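Local coordinates for N-methyltransferase (Streptoalloteichus sp. ATCC 53650, PDB 5BSZ), which probably transfers a methyl group from S-adenosylmethionine to the amino nitrogen of a nucleotide-linked deoxysugar on the way to kedarcidin, at residues A34-R39 with V233-R238; C113-I118 with V145-W150. One frame throughout, in Å; residues are numbered along the deposited sequence.

Contact 1: A34-R39 with V233-R238; sequences AEWVRR and VGQPRR. With THM (thymidine), chain G.
W36 and R39, one helical turn apart, meet the loop through V233, G234 and Q235. W36 has its CG anti to the carbonyl carbon, chi1 -54°. Its ring turns one face to the G234 backbone. G234 CA sits over the six-membered ring, 3.3 Å from its centroid and 3° off the normal, a CH-pi contact. G234 N lies over the same ring system, 3.4 Å from W36 CE2. At the pyrrole end, W36 CD1 touches V233 CB at 4.1 Å. At the far end, W36 CH2 reaches Q235 CG at 4.0 Å. V233 CG1 sits above the R39 guanidinium, offset toward the rim, 3.9 Å from R39 NE. R39 NE is buried here with no partner in the model. Further along the loop, R237 NH1 donates a hydrogen bond to thymidine O4 at 3.3 Å. Helix 30-44 thus packs against the loop between strands 225-230 and 240-245 of the mixed sheet, with W36 also on L240. No hydrogen bond joins 34-39 to 233-238. Across these two segments the contact is mainly van der Waals and CH-pi. Charge pairing comes from D232, just before V233, whose salt bridge with R39 NH1 ties the helix to the loop.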
loop_
_atom_site.group_PDB
_atom_site.type_symbol
_atom_site.label_atom_id
_atom_site.label_comp_id
_atom_site.label_asym_id
_atom_site.label_seq_id
_atom_site.Cartn_x
_atom_site.Cartn_y
_atom_site.Cartn_z
ATOM N N ALA A 34 -16.552 27.787 19.670
ATOM C CA ALA A 34 -17.417 27.715 20.845
ATOM C C ALA A 34 -18.089 29.059 21.112
ATOM O O ALA A 34 -19.268 29.142 21.443
ATOM C CB ALA A 34 -16.635 27.238 22.040
ATOM N N GLU A 35 -17.327 30.130 20.926
ATOM C CA GLU A 35 -17.861 31.480 21.054
ATOM C C GLU A 35 -18.988 31.797 20.084
ATOM O O GLU A 35 -20.014 32.419 20.486
ATOM C CB GLU A 35 -16.697 32.498 21.010
ATOM C CG GLU A 35 -17.073 33.973 21.063
ATOM C CD GLU A 35 -17.937 34.331 22.254
ATOM O OE1 GLU A 35 -18.762 35.270 22.099
ATOM O OE2 GLU A 35 -17.905 33.609 23.291
ATOM N N TRP A 36 -18.841 31.405 18.808
ATOM C CA TRP A 36 -19.998 31.551 17.916
ATOM C C TRP A 36 -21.274 30.980 18.509
ATOM O O TRP A 36 -22.334 31.597 18.479
ATOM C CB TRP A 36 -19.853 30.859 16.568
ATOM C CG TRP A 36 -18.648 31.199 15.767
ATOM C CD1 TRP A 36 -17.924 32.357 15.800
ATOM C CD2 TRP A 36 -18.024 30.351 14.789
ATOM N NE1 TRP A 36 -16.856 32.265 14.923
ATOM C CE2 TRP A 36 -16.917 31.065 14.264
ATOM C CE3 TRP A 36 -18.303 29.070 14.296
ATOM C CZ2 TRP A 36 -16.089 30.540 13.279
ATOM C CZ3 TRP A 36 -17.466 28.543 13.301
ATOM C CH2 TRP A 36 -16.390 29.282 12.805
ATOM N N VAL A 37 -21.182 29.745 18.988
ATOM C CA VAL A 37 -22.349 29.039 19.501
ATOM C C VAL A 37 -22.907 29.798 20.724
ATOM O O VAL A 37 -24.097 30.100 20.779
ATOM C CB VAL A 37 -21.988 27.589 19.926
ATOM C CG1 VAL A 37 -23.206 26.910 20.569
ATOM C CG2 VAL A 37 -21.507 26.775 18.719
ATOM N N ARG A 38 -22.046 30.117 21.678
ATOM C CA ARG A 38 -22.453 30.780 22.921
ATOM C C ARG A 38 -23.241 32.067 22.605
ATOM O O ARG A 38 -24.338 32.327 23.114
ATOM C CB ARG A 38 -21.224 31.101 23.790
ATOM C CG ARG A 38 -21.566 31.898 25.066
ATOM C CD ARG A 38 -20.359 32.597 25.692
ATOM N NE ARG A 38 -20.126 33.818 24.937
ATOM C CZ ARG A 38 -20.883 34.919 25.044
ATOM N NH1 ARG A 38 -21.829 35.026 25.980
ATOM N NH2 ARG A 38 -20.644 35.937 24.226
ATOM N N ARG A 39 -22.670 32.850 21.700
ATOM C CA ARG A 39 -23.179 34.169 21.342
ATOM C C ARG A 39 -24.518 34.073 20.654
ATOM O O ARG A 39 -25.470 34.766 21.034
ATOM C CB ARG A 39 -22.156 34.886 20.453
ATOM C CG ARG A 39 -22.505 36.291 20.010
ATOM C CD ARG A 39 -21.566 36.758 18.901
ATOM N NE ARG A 39 -22.367 37.300 17.808
ATOM C CZ ARG A 39 -21.987 38.269 16.987
ATOM N NH1 ARG A 39 -22.821 38.681 16.042
ATOM N NH2 ARG A 39 -20.782 38.810 17.089
ATOM N N VAL A 233 -20.985 35.374 11.930
ATOM C CA VAL A 233 -20.342 34.347 12.739
ATOM C C VAL A 233 -20.116 33.175 11.807
ATOM O O VAL A 233 -20.617 33.187 10.688
ATOM C CB VAL A 233 -21.267 33.877 13.896
ATOM C CG1 VAL A 233 -21.164 34.828 15.080
ATOM C CG2 VAL A 233 -22.727 33.762 13.436
ATOM N N GLY A 234 -19.413 32.148 12.267
ATOM C CA GLY A 234 -19.040 31.063 11.339
ATOM C C GLY A 234 -17.912 31.495 10.406
ATOM O O GLY A 234 -17.386 32.579 10.567
ATOM N N GLN A 235 -17.499 30.623 9.491
ATOM C CA GLN A 235 -16.424 30.910 8.556
ATOM C C GLN A 235 -16.913 31.893 7.506
ATOM O O GLN A 235 -18.134 31.942 7.183
ATOM C CB GLN A 235 -15.912 29.598 7.918
ATOM C CG GLN A 235 -15.415 28.591 8.960
ATOM C CD GLN A 235 -14.508 27.493 8.450
ATOM O OE1 GLN A 235 -14.419 26.386 9.035
ATOM N NE2 GLN A 235 -13.786 27.796 7.383
ATOM N N PRO A 236 -15.982 32.720 7.003
ATOM C CA PRO A 236 -16.324 33.618 5.895
ATOM C C PRO A 236 -16.887 32.858 4.711
ATOM O O PRO A 236 -16.393 31.786 4.388
ATOM C CB PRO A 236 -14.967 34.254 5.545
ATOM C CG PRO A 236 -14.272 34.303 6.861
ATOM C CD PRO A 236 -14.623 32.986 7.494
ATOM N N ARG A 237 -17.953 33.407 4.143
ATOM C CA ARG A 237 -18.628 32.938 2.949
ATOM C C ARG A 237 -19.442 31.707 3.278
ATOM O O ARG A 237 -20.137 31.166 2.429
ATOM C CB ARG A 237 -17.661 32.638 1.789
ATOM C CG ARG A 237 -16.552 33.648 1.536
ATOM C CD ARG A 237 -16.199 33.675 0.048
ATOM N NE ARG A 237 -15.773 32.354 -0.397
ATOM C CZ ARG A 237 -15.990 31.804 -1.591
ATOM N NH1 ARG A 237 -15.543 30.572 -1.795
ATOM N NH2 ARG A 237 -16.602 32.454 -2.581
ATOM N N ARG A 238 -19.417 31.218 4.508
ATOM C CA ARG A 238 -20.506 30.289 4.792
ATOM C C ARG A 238 -21.427 30.545 5.937
ATOM O O ARG A 238 -22.576 30.171 5.865
ATOM C CB ARG A 238 -20.095 28.822 4.824
ATOM C CG ARG A 238 -18.978 28.454 5.721
ATOM C CD ARG A 238 -18.744 26.942 5.564
ATOM N NE ARG A 238 -18.358 26.511 6.923
ATOM C CZ ARG A 238 -17.558 25.512 7.252
ATOM N NH1 ARG A 238 -16.956 24.794 6.321
ATOM N NH2 ARG A 238 -17.424 25.212 8.544
HETATM O "O5'" THM G . -10.322 23.233 5.206
HETATM C "C5'" THM G . -9.941 22.984 3.838
HETATM C "C4'" THM G . -11.162 22.685 2.962
HETATM O "O4'" THM G . -11.853 23.937 2.975
HETATM C "C3'" THM G . -10.903 22.352 1.465
HETATM O "O3'" THM G . -11.476 21.084 1.082
HETATM C "C2'" THM G . -11.497 23.490 0.611
HETATM C "C1'" THM G . -12.344 24.226 1.663
HETATM N N1 THM G . -12.595 25.674 1.580
HETATM C C2 THM G . -13.638 25.932 0.671
HETATM O O2 THM G . -14.087 24.942 0.074
HETATM N N3 THM G . -14.109 27.152 0.425
HETATM C C4 THM G . -13.635 28.208 1.085
HETATM O O4 THM G . -14.105 29.372 0.862
HETATM C C5 THM G . -12.555 27.960 2.062
HETATM C C5M THM G . -12.056 29.201 2.755
HETATM C C6 THM G . -12.075 26.677 2.304
#

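Contact 2: C113-I118 with V145-W150; sequences CLTGSI and VIDPWW. With THM (thymidine), chain G; SAH (S-adenosyl-L-homocysteine), chain B.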
loop_
_atom_site.group_PDB
_atom_site.type_symbol
_atom_site.label_atom_id
_atom_site.label_comp_id
_atom_site.label_asym_id
_atom_site.label_seq_id
_atom_site.Cartn_x
_atom_site.Cartn_y
_atom_site.Cartn_z
ATOM N N CYS A 113 -24.262 21.363 15.885
ATOM C CA CYS A 113 -23.507 20.383 15.125
ATOM C C CYS A 113 -22.465 21.164 14.318
ATOM O O CYS A 113 -22.835 21.997 13.470
ATOM C CB CYS A 113 -24.489 19.667 14.214
ATOM S SG CYS A 113 -23.738 18.358 13.211
ATOM N N LEU A 114 -21.198 20.935 14.617
ATOM C CA LEU A 114 -20.163 21.877 14.230
ATOM C C LEU A 114 -19.227 21.326 13.148
ATOM O O LEU A 114 -19.172 20.123 12.928
ATOM C CB LEU A 114 -19.354 22.272 15.459
ATOM C CG LEU A 114 -20.169 22.965 16.548
ATOM C CD1 LEU A 114 -19.283 23.297 17.729
ATOM C CD2 LEU A 114 -20.827 24.231 16.028
ATOM N N THR A 115 -18.463 22.240 12.554
ATOM C CA THR A 115 -17.437 21.980 11.555
ATOM C C THR A 115 -17.874 21.141 10.373
ATOM O O THR A 115 -17.135 20.313 9.879
ATOM C CB THR A 115 -16.173 21.418 12.220
ATOM O OG1 THR A 115 -16.442 20.125 12.748
ATOM C CG2 THR A 115 -15.878 22.235 13.355
ATOM N N GLY A 116 -19.065 21.429 9.876
ATOM C CA GLY A 116 -19.620 20.778 8.728
ATOM C C GLY A 116 -20.057 19.354 8.871
ATOM O O GLY A 116 -20.266 18.687 7.854
ATOM N N SER A 117 -20.111 18.851 10.110
ATOM C CA SER A 117 -20.378 17.451 10.366
ATOM C C SER A 117 -21.745 16.996 9.849
ATOM O O SER A 117 -21.913 15.837 9.451
ATOM C CB SER A 117 -20.266 17.149 11.858
ATOM O OG SER A 117 -18.926 17.309 12.272
ATOM N N ILE A 118 -22.670 17.938 9.715
ATOM C CA ILE A 118 -23.983 17.590 9.249
ATOM C C ILE A 118 -23.980 17.072 7.801
ATOM O O ILE A 118 -24.891 16.364 7.420
ATOM C CB ILE A 118 -25.118 18.650 9.493
ATOM C CG1 ILE A 118 -26.483 17.896 9.635
ATOM C CG2 ILE A 118 -25.128 19.743 8.470
ATOM C CD1 ILE A 118 -27.589 18.700 10.260
ATOM N N VAL A 145 -28.107 25.284 16.250
ATOM C CA VAL A 145 -26.973 25.921 15.539
ATOM C C VAL A 145 -26.228 24.910 14.669
ATOM O O VAL A 145 -25.601 23.945 15.139
ATOM C CB VAL A 145 -25.977 26.566 16.512
ATOM C CG1 VAL A 145 -24.892 27.343 15.827
ATOM C CG2 VAL A 145 -26.656 27.471 17.536
ATOM N N ILE A 146 -26.245 25.173 13.369
ATOM C CA ILE A 146 -25.511 24.328 12.386
ATOM C C ILE A 146 -24.397 25.129 11.727
ATOM O O ILE A 146 -24.640 26.228 11.193
ATOM C CB ILE A 146 -26.467 23.854 11.298
ATOM C CG1 ILE A 146 -27.572 23.006 11.918
ATOM C CG2 ILE A 146 -25.710 23.081 10.220
ATOM C CD1 ILE A 146 -28.699 22.693 10.956
ATOM N N ASP A 147 -23.177 24.625 11.904
ATOM C CA ASP A 147 -22.004 25.092 11.198
ATOM C C ASP A 147 -21.925 24.235 9.925
ATOM O O ASP A 147 -21.474 23.090 9.960
ATOM C CB ASP A 147 -20.745 24.908 12.058
ATOM C CG ASP A 147 -19.457 25.413 11.374
ATOM O OD1 ASP A 147 -19.556 26.114 10.325
ATOM O OD2 ASP A 147 -18.348 25.066 11.875
ATOM N N PRO A 148 -22.469 24.750 8.822
ATOM C CA PRO A 148 -22.645 23.971 7.613
ATOM C C PRO A 148 -21.309 23.664 6.961
ATOM O O PRO A 148 -20.302 24.307 7.263
ATOM C CB PRO A 148 -23.488 24.904 6.718
ATOM C CG PRO A 148 -22.959 26.239 7.068
ATOM C CD PRO A 148 -22.725 26.178 8.566
ATOM N N TRP A 149 -21.291 22.641 6.120
ATOM C CA TRP A 149 -20.153 22.451 5.198
ATOM C C TRP A 149 -20.395 23.411 4.026
ATOM O O TRP A 149 -21.438 24.135 4.001
ATOM C CB TRP A 149 -20.114 20.980 4.747
ATOM C CG TRP A 149 -18.965 20.639 3.827
ATOM C CD1 TRP A 149 -19.078 20.108 2.574
ATOM C CD2 TRP A 149 -17.557 20.838 4.036
ATOM N NE1 TRP A 149 -17.851 19.955 2.013
ATOM C CE2 TRP A 149 -16.895 20.407 2.882
ATOM C CE3 TRP A 149 -16.792 21.320 5.091
ATOM C CZ2 TRP A 149 -15.506 20.456 2.747
ATOM C CZ3 TRP A 149 -15.406 21.344 4.960
ATOM C CH2 TRP A 149 -14.779 20.947 3.779
ATOM N N TRP A 150 -19.406 23.472 3.122
ATOM C CA TRP A 150 -19.486 24.267 1.898
ATOM C C TRP A 150 -20.640 23.892 0.991
ATOM O O TRP A 150 -21.185 22.790 1.073
ATOM C CB TRP A 150 -18.133 24.330 1.153
ATOM C CG TRP A 150 -17.016 24.787 2.049
ATOM C CD1 TRP A 150 -16.067 23.989 2.680
ATOM C CD2 TRP A 150 -16.757 26.122 2.493
ATOM N NE1 TRP A 150 -15.222 24.770 3.474
ATOM C CE2 TRP A 150 -15.620 26.079 3.359
ATOM C CE3 TRP A 150 -17.358 27.369 2.234
ATOM C CZ2 TRP A 150 -15.116 27.234 3.976
ATOM C CZ3 TRP A 150 -16.823 28.515 2.826
ATOM C CH2 TRP A 150 -15.721 28.440 3.677
HETATM O "O5'" THM G . -10.322 23.233 5.206
HETATM C "C5'" THM G . -9.941 22.984 3.838
HETATM C "C4'" THM G . -11.162 22.685 2.962
HETATM O "O4'" THM G . -11.853 23.937 2.975
HETATM C "C3'" THM G . -10.903 22.352 1.465
HETATM O "O3'" THM G . -11.476 21.084 1.082
HETATM C "C2'" THM G . -11.497 23.490 0.611
HETATM C "C1'" THM G . -12.344 24.226 1.663
HETATM N N1 THM G . -12.595 25.674 1.580
HETATM C C2 THM G . -13.638 25.932 0.671
HETATM O O2 THM G . -14.087 24.942 0.074
HETATM N N3 THM G . -14.109 27.152 0.425
HETATM C C4 THM G . -13.635 28.208 1.085
HETATM O O4 THM G . -14.105 29.372 0.862
HETATM C C5 THM G . -12.555 27.960 2.062
HETATM C C5M THM G . -12.056 29.201 2.755
HETATM C C6 THM G . -12.075 26.677 2.304
HETATM N N SAH B . -17.903 18.466 15.592
HETATM C CA SAH B . -16.513 17.897 15.762
HETATM C CB SAH B . -16.247 16.611 14.950
HETATM C CG SAH B . -15.424 16.620 13.685
HETATM S SD SAH B . -15.145 15.094 12.851
HETATM C C SAH B . -15.592 19.059 15.540
HETATM O O SAH B . -15.947 20.148 15.107
HETATM O OXT SAH B . -14.471 18.979 15.943
HETATM C "C5'" SAH B . -16.746 14.467 12.422
HETATM C "C4'" SAH B . -17.254 13.539 13.543
HETATM O "O4'" SAH B . -18.584 13.071 13.246
HETATM C "C3'" SAH B . -16.428 12.265 13.686
HETATM O "O3'" SAH B . -15.961 12.213 15.032
HETATM C "C2'" SAH B . -17.350 11.081 13.436
HETATM O "O2'" SAH B . -17.089 9.968 14.327
HETATM C "C1'" SAH B . -18.704 11.712 13.636
HETATM N N9 SAH B . -19.807 11.082 12.886
HETATM C C8 SAH B . -19.789 10.628 11.597
HETATM N N7 SAH B . -20.987 10.092 11.271
HETATM C C5 SAH B . -21.759 10.176 12.386
HETATM C C6 SAH B . -23.123 9.777 12.722
HETATM N N6 SAH B . -23.826 9.189 11.736
HETATM N N1 SAH B . -23.566 10.067 13.967
HETATM C C2 SAH B . -22.797 10.629 14.905
HETATM N N3 SAH B . -21.534 11.033 14.682
HETATM C C4 SAH B . -20.986 10.834 13.459
HETATM O O HOH W 1 -22.464 20.738 10.880
#
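D147 has CG anti to its backbone N, chi1 -179°, which turns the carboxylate toward the L114–S117 turn. There D147 OD2 accepts from T115 N at 2.9 Å, met 43° above the carboxylate plane. I146 has CG2 anti to its N, and this methyl meets I118 CG2 at 3.8 Å, the two side chains crossing at about a right angle. The backbones start as parallel strands. C113 N donates to V145 O, and D147 N donates to C113 O at 3.1 Å. After C113 the chain makes a type I' turn from L114 to S117. G116 N bonds D147 O at 2.9 Å, and a bridging water donates to both C113 O and D147 O and accepts from I118 N. S117 OG donates to L114 O at 2.9 Å, and S117 N also bonds this oxygen. T115 is an S-adenosyl-L-homocysteine-binding residue, and the SAH amine gives L114 O a weak bond. W150 lays one face on the thymine ring, with CZ2 3.3 Å from thymidine C5. This is a Rossmann-like methyltransferase site at the carboxyl ends of neighbouring parallel strands. Helix 124-135 covers I118 and C113. Helix 30-44 packs on L114, V145 and D147, and strand 240-245 continues the sheet beyond 143-146.

In the fold
The two contacts have centres 10 Å apart, and both lie against the mixed sheet of the Rossmann-like domain. Along the chain, helix 30-44 comes first, then both segments of contact 2, then the loop 233-238, so contact 1 brackets contact 2. Contact 2 is at the carboxyl ends of the central strands 110-113 and 143-146, buried near the chain centre. Contact 1 is nearer the surface, where the loop leading into strand 240-245 meets helix 30-44. R238 joins them: its NH2 makes a salt bridge of 2.9 Å to D147 OD1, and it has a cation-pi contact with W150. Contact 2 touches both ligands; contact 1 adds R237 to the thymidine pocket.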